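Local coordinates for protein putative carbohydrate-active enzyme (Uncultured organism, PDB 5WH8) that probably hydrolyses O-glycosidic bonds of cellulose, as a family 5 glycoside hydrolase domain that forms one piece of a larger multi-modular enzyme, at residues G18-S23 against A263-W268; Y218-A223 against C254-D259. All coordinates share one frame; numbering follows the deposited sequence.

Interaction 1. Residues G18-S23 against A263-W268. With EDO (1,2-ethanediol), chain F; EDO (1,2-ethanediol), chain D; EDO (1,2-ethanediol), chain C.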
ATOM      1  N   GLY A  18       4.280  -1.685  19.145  1.00 20.88           N
ATOM      2  CA  GLY A  18       4.399  -0.257  19.375  1.00 20.62           C
ATOM      3  C   GLY A  18       4.324   0.489  18.059  1.00 14.71           C
ATOM      4  O   GLY A  18       3.383   0.301  17.281  1.00 17.35           O
ATOM      5  N   THR A  19       5.327   1.314  17.786  1.00 14.94           N
ATOM      6  CA  THR A  19       5.335   2.097  16.561  1.00 14.86           C
ATOM      7  C   THR A  19       5.994   1.389  15.390  1.00 14.52           C
ATOM      8  O   THR A  19       6.126   1.990  14.309  1.00 16.03           O
ATOM      9  CB  THR A  19       6.077   3.421  16.735  1.00 19.66           C
ATOM     10  OG1 THR A  19       7.446   3.144  17.085  1.00 19.46           O
ATOM     11  CG2 THR A  19       5.405   4.275  17.809  1.00 20.83           C
ATOM     12  N   GLN A  20       6.395   0.135  15.587  1.00 14.21           N
ATOM     13  CA  GLN A  20       7.218  -0.578  14.608  1.00 13.31           C
ATOM     14  C   GLN A  20       6.583  -1.850  14.083  1.00 15.03           C
ATOM     15  O   GLN A  20       6.110  -2.693  14.844  1.00 16.71           O
ATOM     16  CB  GLN A  20       8.568  -0.927  15.224  1.00 16.27           C
ATOM     17  CG  GLN A  20       9.529  -1.591  14.245  1.00 19.92           C
ATOM     18  CD  GLN A  20       9.970  -0.636  13.146  1.00 24.60           C
ATOM     19  OE1 GLN A  20      10.491   0.445  13.437  1.00 26.20           O
ATOM     20  NE2 GLN A  20       9.730  -1.009  11.877  1.00 16.79           N
ATOM     21  N   MET A  21       6.623  -2.006  12.762  1.00 13.11           N
ATOM     22  CA  MET A  21       6.269  -3.268  12.126  1.00 13.10           C
ATOM     23  C   MET A  21       7.471  -4.224  12.250  1.00 11.36           C
ATOM     24  O   MET A  21       8.607  -3.838  11.967  1.00 13.61           O
ATOM     25  CB  MET A  21       5.876  -3.019  10.663  1.00 12.21           C
ATOM     26  CG  MET A  21       5.330  -4.254   9.939  1.00 12.31           C
ATOM     27  SD  MET A  21       4.750  -3.898   8.251  1.00 12.59           S
ATOM     28  CE  MET A  21       6.306  -3.584   7.400  1.00 13.82           C
ATOM     29  N   VAL A  22       7.221  -5.447  12.718  1.00 10.83           N
ATOM     30  CA  VAL A  22       8.271  -6.448  12.944  1.00 11.53           C
ATOM     31  C   VAL A  22       8.008  -7.762  12.205  1.00 12.08           C
ATOM     32  O   VAL A  22       6.875  -8.069  11.848  1.00 12.67           O
ATOM     33  CB  VAL A  22       8.429  -6.754  14.461  1.00 14.24           C
ATOM     34  CG1 VAL A  22       8.882  -5.525  15.207  1.00 15.48           C
ATOM     35  CG2 VAL A  22       7.149  -7.287  15.072  1.00 14.78           C
ATOM     36  N   SER A  23       9.077  -8.530  11.979  1.00 11.97           N
ATOM     37  CA  SER A  23       8.986  -9.827  11.331  1.00 11.45           C
ATOM     38  C   SER A  23       8.470 -10.916  12.282  1.00 12.84           C
ATOM     39  O   SER A  23       8.201 -10.675  13.464  1.00 14.93           O
ATOM     40  CB  SER A  23      10.353 -10.221  10.815  1.00 11.04           C
ATOM     41  OG  SER A  23      11.197 -10.455  11.933  1.00 14.58           O
ATOM     42  N   ALA A 263      15.236   6.651   8.816  1.00 11.76           N
ATOM     43  CA  ALA A 263      15.632   6.826  10.212  1.00 14.12           C
ATOM     44  C   ALA A 263      14.599   6.276  11.165  1.00 17.67           C
ATOM     45  O   ALA A 263      14.932   5.897  12.293  1.00 17.49           O
ATOM     46  CB  ALA A 263      15.885   8.290  10.505  1.00 16.43           C
ATOM     47  N   ARG A 264      13.351   6.228  10.703  1.00 13.61           N
ATOM     48  CA  ARG A 264      12.212   5.752  11.479  1.00 11.74           C
ATOM     49  C   ARG A 264      11.748   4.339  11.071  1.00 11.58           C
ATOM     50  O   ARG A 264      10.762   3.815  11.603  1.00 13.13           O
ATOM     51  CB  ARG A 264      11.082   6.763  11.339  1.00 14.07           C
ATOM     52  CG  ARG A 264      11.362   8.050  12.089  1.00 14.27           C
ATOM     53  CD  ARG A 264      10.609   9.250  11.569  1.00 13.53           C
ATOM     54  NE  ARG A 264      11.068  10.456  12.262  1.00 15.17           N
ATOM     55  CZ  ARG A 264      12.214  11.087  12.012  1.00 14.57           C
ATOM     56  NH1 ARG A 264      13.034  10.671  11.050  1.00 14.30           N
ATOM     57  NH2 ARG A 264      12.545  12.163  12.724  1.00 17.03           N
ATOM     58  N   LYS A 265      12.465   3.728  10.129  1.00 12.93           N
ATOM     59  CA  LYS A 265      12.144   2.388   9.640  1.00 14.06           C
ATOM     60  C   LYS A 265      10.703   2.282   9.103  1.00 13.21           C
ATOM     61  O   LYS A 265      10.015   1.280   9.314  1.00 13.60           O
ATOM     62  CB  LYS A 265      12.362   1.367  10.767  1.00 14.96           C
ATOM     63  CG  LYS A 265      12.733  -0.021  10.327  1.00 19.49           C
ATOM     64  CD  LYS A 265      14.142  -0.084   9.774  1.00 21.32           C
ATOM     65  CE  LYS A 265      14.633  -1.526   9.704  1.00 23.42           C
ATOM     66  NZ  LYS A 265      15.896  -1.619   8.945  1.00 21.51           N
ATOM     67  N   ILE A 266      10.261   3.325   8.404  1.00 11.18           N
ATOM     68  CA  ILE A 266       8.899   3.410   7.872  1.00 10.18           C
ATOM     69  C   ILE A 266       8.883   2.855   6.439  1.00 10.14           C
ATOM     70  O   ILE A 266       9.668   3.290   5.586  1.00 10.01           O
ATOM     71  CB  ILE A 266       8.381   4.864   7.913  1.00 11.72           C
ATOM     72  CG1 ILE A 266       8.147   5.275   9.368  1.00 14.02           C
ATOM     73  CG2 ILE A 266       7.089   5.053   7.101  1.00 11.81           C
ATOM     74  CD1 ILE A 266       7.853   6.742   9.560  1.00 15.52           C
ATOM     75  N   SER A 267       7.983   1.900   6.205  1.00  9.98           N
ATOM     76  CA  SER A 267       7.815   1.280   4.892  1.00  8.63           C
ATOM     77  C   SER A 267       7.173   2.240   3.896  1.00  9.99           C
ATOM     78  O   SER A 267       6.358   3.111   4.286  1.00  8.30           O
ATOM     79  CB  SER A 267       6.962   0.009   5.000  1.00  9.43           C
ATOM     80  OG  SER A 267       7.605  -1.006   5.779  1.00 10.35           O
ATOM     81  N   TRP A 268       7.522   2.056   2.612  1.00  8.70           N
ATOM     82  CA  TRP A 268       7.052   2.949   1.551  1.00 10.47           C
ATOM     83  C   TRP A 268       6.713   2.236   0.250  1.00  8.03           C
ATOM     84  O   TRP A 268       7.305   1.203  -0.087  1.00  9.27           O
ATOM     85  CB  TRP A 268       8.083   4.059   1.289  1.00  8.39           C
ATOM     86  CG  TRP A 268       9.489   3.771   0.876  1.00  8.97           C
ATOM     87  CD1 TRP A 268      10.603   3.934   1.650  1.00 10.13           C
ATOM     88  CD2 TRP A 268       9.973   3.417  -0.440  1.00  7.49           C
ATOM     89  NE1 TRP A 268      11.734   3.680   0.926  1.00 11.63           N
ATOM     90  CE2 TRP A 268      11.384   3.359  -0.357  1.00  9.72           C
ATOM     91  CE3 TRP A 268       9.356   3.131  -1.674  1.00  9.77           C
ATOM     92  CZ2 TRP A 268      12.181   3.056  -1.452  1.00 12.71           C
ATOM     93  CZ3 TRP A 268      10.147   2.803  -2.743  1.00 11.65           C
ATOM     94  CH2 TRP A 268      11.545   2.777  -2.633  1.00 12.20           C
TER
HETATM   95  C1  EDO F 405      18.582  -4.220   9.509  1.00 31.01           C
HETATM   96  O1  EDO F 405      17.160  -4.071   9.558  1.00 32.49           O
HETATM   97  C2  EDO F 405      19.088  -3.753   8.153  1.00 33.47           C
HETATM   98  O2  EDO F 405      18.849  -2.345   8.012  1.00 33.77           O
HETATM   99  C1  EDO D 403      16.644   3.521   0.519  1.00 22.96           C
HETATM  100  O1  EDO D 403      17.318   3.430   1.795  1.00 23.81           O
HETATM  101  C2  EDO D 403      15.360   4.330   0.678  1.00 21.03           C
HETATM  102  O2  EDO D 403      14.518   3.727   1.669  1.00 17.42           O
HETATM  103  C1  EDO C 402       0.378   1.152  17.589  1.00 21.23           C
HETATM  104  O1  EDO C 402       0.725  -0.211  17.314  1.00 25.33           O
HETATM  105  C2  EDO C 402      -0.797   1.544  16.706  1.00 21.83           C
HETATM  106  O2  EDO C 402      -0.339   1.851  15.382  1.00 13.37           O
HETATM  107  O   HOH W   1       8.367   2.229  12.001  1.00 26.60           O
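Q20 and M21, on one strand of the small N-terminal hairpin of strands 15-17 and 20-22, meet K265 and S267 in the short loop that carries the chain from helix 251-263 into barrel strand 268-273. The Q20 amide supplies the polar link. Its NE2 makes a weak hydrogen bond to K265 O, 3.4 Å long but nearly straight at 166°, and a shorter one of 3.0 Å to M21 O, which lies within 4° of the amide plane. A bend at chi2 (67°) turns this amide back along its own strand, and OE1 rests against K265 CB at 3.4 Å. A water lies 3.1 Å from Q20 OE1 and 2.9 Å from R264 O and can donate to both, though it has more acceptors in reach than protons. K265, with positive phi, is the first residue to leave helical geometry, in a Schellman motif at the C-terminal end of helix 251-263. In the (beta/alpha)8 barrel this is the turn leading to the last strand, and the hairpin packs against it. K265 NZ runs past Q20 to S312 and to a 1,2-ethanediol, its O1 2.8 Å away. Deeper in, the M21 methyl CE sits 3.3 Å from S267 OG, which accepts a hydrogen bond from L31 N, while M21 also packs on F234 of strand 233-239.

Interaction 2. Residues Y218-A223 against C254-D259; sequences YLRDKA and CNTWMD. With EDO (1,2-ethanediol), chain N.
R220 on helix 217-228 reaches across to W257 on helix 251-263, and most of the contact between these two outer helices of the (beta/alpha)8 barrel is made by this pair. The helix segments run nearly parallel, 13° apart, as expected of consecutive helices in this fold, but their axes stay 12.0 Å from each other, so long side chains must bridge the gap.

Over one face of the indole lies R220: its CG sits 3.6 Å from the centroid of the six-membered ring in a CH-pi contact, and CZ is 4.5 Å from the centroid of the five-membered ring in a cation-pi contact. A bend at chi3 (-71°) stands the guanidinium on the ring instead of laying it flat; the two planes are 75° apart, and NH1 points down at the indole. NH1 and W257 NE1 approach to 3.2 Å, but both are donors, and NE1 gives its proton to H215 O.

Van der Waals contacts surround this cation-pi and CH-pi pair. T256 CG2 covers the centre of one guanidinium face, 3.6 Å from R220 CZ. At the rim of the indole, L219 CG makes an apolar contact with W257 CH2 at 3.9 Å, and L219 continues inward onto L208 and F210 of strand 204-211. F210 also stacks with W257.

Charge pairing adds E253, one turn before W257, in a salt bridge with R220 NH1. The arginine is therefore held by a carboxylate, an aromatic face and a methyl group together: the carboxylate of E253 would balance the charge of R220, and the three neighbours would probably limit its rotation, while the hydrogen bond from W257 NE1 to H215 O would help hold the rotation of the indole.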
ATOM      1  N   TYR A 218       5.965  20.471   7.314  1.00 12.31           N
ATOM      2  CA  TYR A 218       4.700  20.474   8.074  1.00 11.29           C
ATOM      3  C   TYR A 218       4.128  19.060   8.216  1.00 12.19           C
ATOM      4  O   TYR A 218       3.681  18.651   9.303  1.00 11.75           O
ATOM      5  CB  TYR A 218       3.662  21.389   7.406  1.00 14.11           C
ATOM      6  CG  TYR A 218       2.263  21.488   8.045  1.00 22.10           C
ATOM      7  CD1 TYR A 218       2.045  21.317   9.418  1.00 18.22           C
ATOM      8  CD2 TYR A 218       1.152  21.773   7.256  1.00 31.38           C
ATOM      9  CE1 TYR A 218       0.756  21.442   9.968  1.00 17.70           C
ATOM     10  CE2 TYR A 218      -0.121  21.884   7.793  1.00 41.30           C
ATOM     11  CZ  TYR A 218      -0.317  21.721   9.141  1.00 27.51           C
ATOM     12  OH  TYR A 218      -1.602  21.843   9.637  1.00 24.27           O
ATOM     13  N   LEU A 219       4.131  18.300   7.122  1.00 11.65           N
ATOM     14  CA  LEU A 219       3.594  16.950   7.180  1.00  9.49           C
ATOM     15  C   LEU A 219       4.500  15.993   7.958  1.00 10.42           C
ATOM     16  O   LEU A 219       3.994  15.122   8.661  1.00 10.74           O
ATOM     17  CB  LEU A 219       3.330  16.414   5.755  1.00  9.92           C
ATOM     18  CG  LEU A 219       2.540  15.096   5.707  1.00 10.11           C
ATOM     19  CD1 LEU A 219       1.208  15.161   6.476  1.00 12.12           C
ATOM     20  CD2 LEU A 219       2.315  14.709   4.229  1.00 10.49           C
ATOM     21  N   ARG A 220       5.824  16.134   7.831  1.00 11.07           N
ATOM     22  CA  ARG A 220       6.748  15.341   8.655  1.00 10.68           C
ATOM     23  C   ARG A 220       6.530  15.630  10.140  1.00 11.96           C
ATOM     24  O   ARG A 220       6.570  14.720  10.968  1.00 10.90           O
ATOM     25  CB  ARG A 220       8.215  15.601   8.260  1.00 11.56           C
ATOM     26  CG  ARG A 220       8.579  14.981   6.895  1.00 12.22           C
ATOM     27  CD  ARG A 220      10.055  15.059   6.574  1.00 11.85           C
ATOM     28  NE  ARG A 220      10.509  16.419   6.281  1.00 12.20           N
ATOM     29  CZ  ARG A 220      10.532  16.973   5.065  1.00 12.26           C
ATOM     30  NH1 ARG A 220      10.075  16.309   4.003  1.00 11.89           N
ATOM     31  NH2 ARG A 220      10.985  18.209   4.895  1.00 15.52           N
ATOM     32  N   ASP A 221       6.265  16.889  10.479  1.00 10.85           N
ATOM     33  CA  ASP A 221       6.031  17.251  11.883  1.00 10.06           C
ATOM     34  C   ASP A 221       4.724  16.625  12.404  1.00 11.23           C
ATOM     35  O   ASP A 221       4.659  16.116  13.525  1.00  9.99           O
ATOM     36  CB  ASP A 221       5.948  18.775  12.069  1.00  8.39           C
ATOM     37  CG  ASP A 221       7.285  19.486  11.952  1.00 12.66           C
ATOM     38  OD1 ASP A 221       8.360  18.869  12.119  1.00 16.60           O
ATOM     39  OD2 ASP A 221       7.252  20.712  11.686  1.00 14.81           O
ATOM     40  N   LYS A 222       3.661  16.681  11.598  1.00  9.61           N
ATOM     41  CA  LYS A 222       2.406  15.997  11.927  1.00  9.11           C
ATOM     42  C   LYS A 222       2.629  14.500  12.156  1.00 10.55           C
ATOM     43  O   LYS A 222       2.115  13.907  13.109  1.00 10.16           O
ATOM     44  CB  LYS A 222       1.371  16.192  10.803  1.00  9.99           C
ATOM     45  CG  LYS A 222       0.735  17.581  10.826  1.00 11.73           C
ATOM     46  CD  LYS A 222       0.102  18.006   9.492  1.00 11.96           C
ATOM     47  CE  LYS A 222      -1.075  17.118   9.041  1.00 14.04           C
ATOM     48  NZ  LYS A 222      -2.234  17.128   9.975  1.00 13.92           N
ATOM     49  N   ALA A 223       3.412  13.889  11.275  1.00  9.90           N
ATOM     50  CA  ALA A 223       3.704  12.467  11.416  1.00  9.74           C
ATOM     51  C   ALA A 223       4.476  12.207  12.704  1.00 11.30           C
ATOM     52  O   ALA A 223       4.227  11.205  13.403  1.00 10.93           O
ATOM     53  CB  ALA A 223       4.478  11.950  10.214  1.00 11.28           C
ATOM     54  N   CYS A 254      12.247  14.601  -2.194  1.00 10.66           N
ATOM     55  CA  CYS A 254      11.997  13.177  -1.976  1.00 10.27           C
ATOM     56  C   CYS A 254      13.170  12.535  -1.225  1.00 11.19           C
ATOM     57  O   CYS A 254      12.957  11.665  -0.392  1.00 10.85           O
ATOM     58  CB  CYS A 254      11.725  12.445  -3.290  1.00 10.02           C
ATOM     59  SG  CYS A 254      10.852  10.870  -3.054  1.00 12.84           S
ATOM     60  N   ASN A 255      14.399  12.964  -1.510  1.00 10.29           N
ATOM     61  CA  ASN A 255      15.553  12.434  -0.755  1.00 10.69           C
ATOM     62  C   ASN A 255      15.428  12.756   0.741  1.00 11.07           C
ATOM     63  O   ASN A 255      15.719  11.918   1.591  1.00 12.20           O
ATOM     64  CB  ASN A 255      16.869  12.985  -1.312  1.00 11.81           C
ATOM     65  CG  ASN A 255      17.313  12.292  -2.602  1.00 11.20           C
ATOM     66  OD1 ASN A 255      16.870  11.193  -2.923  1.00 14.76           O
ATOM     67  ND2 ASN A 255      18.239  12.925  -3.325  1.00 16.07           N
ATOM     68  N   THR A 256      14.976  13.961   1.060  1.00 12.02           N
ATOM     69  CA  THR A 256      14.718  14.334   2.452  1.00 10.27           C
ATOM     70  C   THR A 256      13.693  13.408   3.096  1.00 10.59           C
ATOM     71  O   THR A 256      13.930  12.895   4.193  1.00 12.50           O
ATOM     72  CB  THR A 256      14.247  15.799   2.556  1.00 12.01           C
ATOM     73  OG1 THR A 256      15.282  16.654   2.050  1.00 13.82           O
ATOM     74  CG2 THR A 256      13.918  16.203   3.983  1.00 12.60           C
ATOM     75  N   TRP A 257      12.576  13.174   2.407  1.00  8.78           N
ATOM     76  CA  TRP A 257      11.579  12.232   2.870  1.00  8.37           C
ATOM     77  C   TRP A 257      12.157  10.823   3.027  1.00  9.33           C
ATOM     78  O   TRP A 257      11.809  10.132   3.983  1.00 10.14           O
ATOM     79  CB  TRP A 257      10.395  12.186   1.913  1.00  8.20           C
ATOM     80  CG  TRP A 257       9.337  13.233   2.142  1.00  9.10           C
ATOM     81  CD1 TRP A 257       9.124  14.375   1.409  1.00  8.71           C
ATOM     82  CD2 TRP A 257       8.295  13.205   3.133  1.00  9.17           C
ATOM     83  NE1 TRP A 257       8.030  15.044   1.882  1.00 10.53           N
ATOM     84  CE2 TRP A 257       7.506  14.361   2.944  1.00  9.41           C
ATOM     85  CE3 TRP A 257       7.949  12.319   4.151  1.00 10.19           C
ATOM     86  CZ2 TRP A 257       6.403  14.651   3.747  1.00  9.68           C
ATOM     87  CZ3 TRP A 257       6.859  12.612   4.946  1.00 10.09           C
ATOM     88  CH2 TRP A 257       6.094  13.763   4.736  1.00  9.67           C
ATOM     89  N   MET A 258      12.987  10.367   2.078  1.00  9.64           N
ATOM     90  CA  MET A 258      13.571   9.021   2.165  1.00 11.15           C
ATOM     91  C   MET A 258      14.475   8.881   3.372  1.00 11.03           C
ATOM     92  O   MET A 258      14.393   7.888   4.069  1.00 12.47           O
ATOM     93  CB  MET A 258      14.349   8.686   0.899  1.00 13.91           C
ATOM     94  CG  MET A 258      13.476   8.490  -0.297  1.00 17.70           C
ATOM     95  SD  MET A 258      12.950   6.776  -0.432  1.00 20.34           S
ATOM     96  CE  MET A 258      11.797   6.897  -1.834  1.00 20.54           C
ATOM     97  N   ASP A 259      15.298   9.897   3.643  1.00 14.02           N
ATOM     98  CA  ASP A 259      16.179   9.856   4.814  1.00 13.55           C
ATOM     99  C   ASP A 259      15.349   9.802   6.085  1.00 13.37           C
ATOM    100  O   ASP A 259      15.676   9.070   7.046  1.00 14.06           O
ATOM    101  CB  ASP A 259      17.102  11.075   4.852  1.00 13.56           C
ATOM    102  CG  ASP A 259      18.241  10.974   3.875  1.00 22.81           C
ATOM    103  OD1 ASP A 259      18.599   9.847   3.478  1.00 26.13           O
ATOM    104  OD2 ASP A 259      18.787  12.033   3.509  1.00 24.82           O
TER
HETATM  105  C1  EDO N 413       2.346  20.513   4.062  1.00 35.43           C
HETATM  106  O1  EDO N 413       3.637  19.877   4.206  1.00 24.34           O
HETATM  107  C2  EDO N 413       1.161  19.549   4.088  1.00 20.68           C
HETATM  108  O2  EDO N 413       0.565  19.448   5.387  1.00 40.35           O

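Overall arrangement
Interactions 1 and 2 lie in the last part of the (beta/alpha)8 barrel, their centres 15 Å apart, and share helix 251-263. Interaction 2 joins the middle of that helix to helix 217-228, the preceding helix of the barrel wall; interaction 1 starts at its C-terminal end, where the chain turns into strand 268-273. Along the sequence, interaction 2 is nested inside the loop that interaction 1 closes between the N-terminal hairpin and this turn. The two meet directly where W268 NE1 packs 3.6 Å from M258 SD. Together they join helices 217-228 and 251-263, which follow strands 204-211 and 233-239, and connect the end of the latter helix to the hairpin preceding strand 32-36.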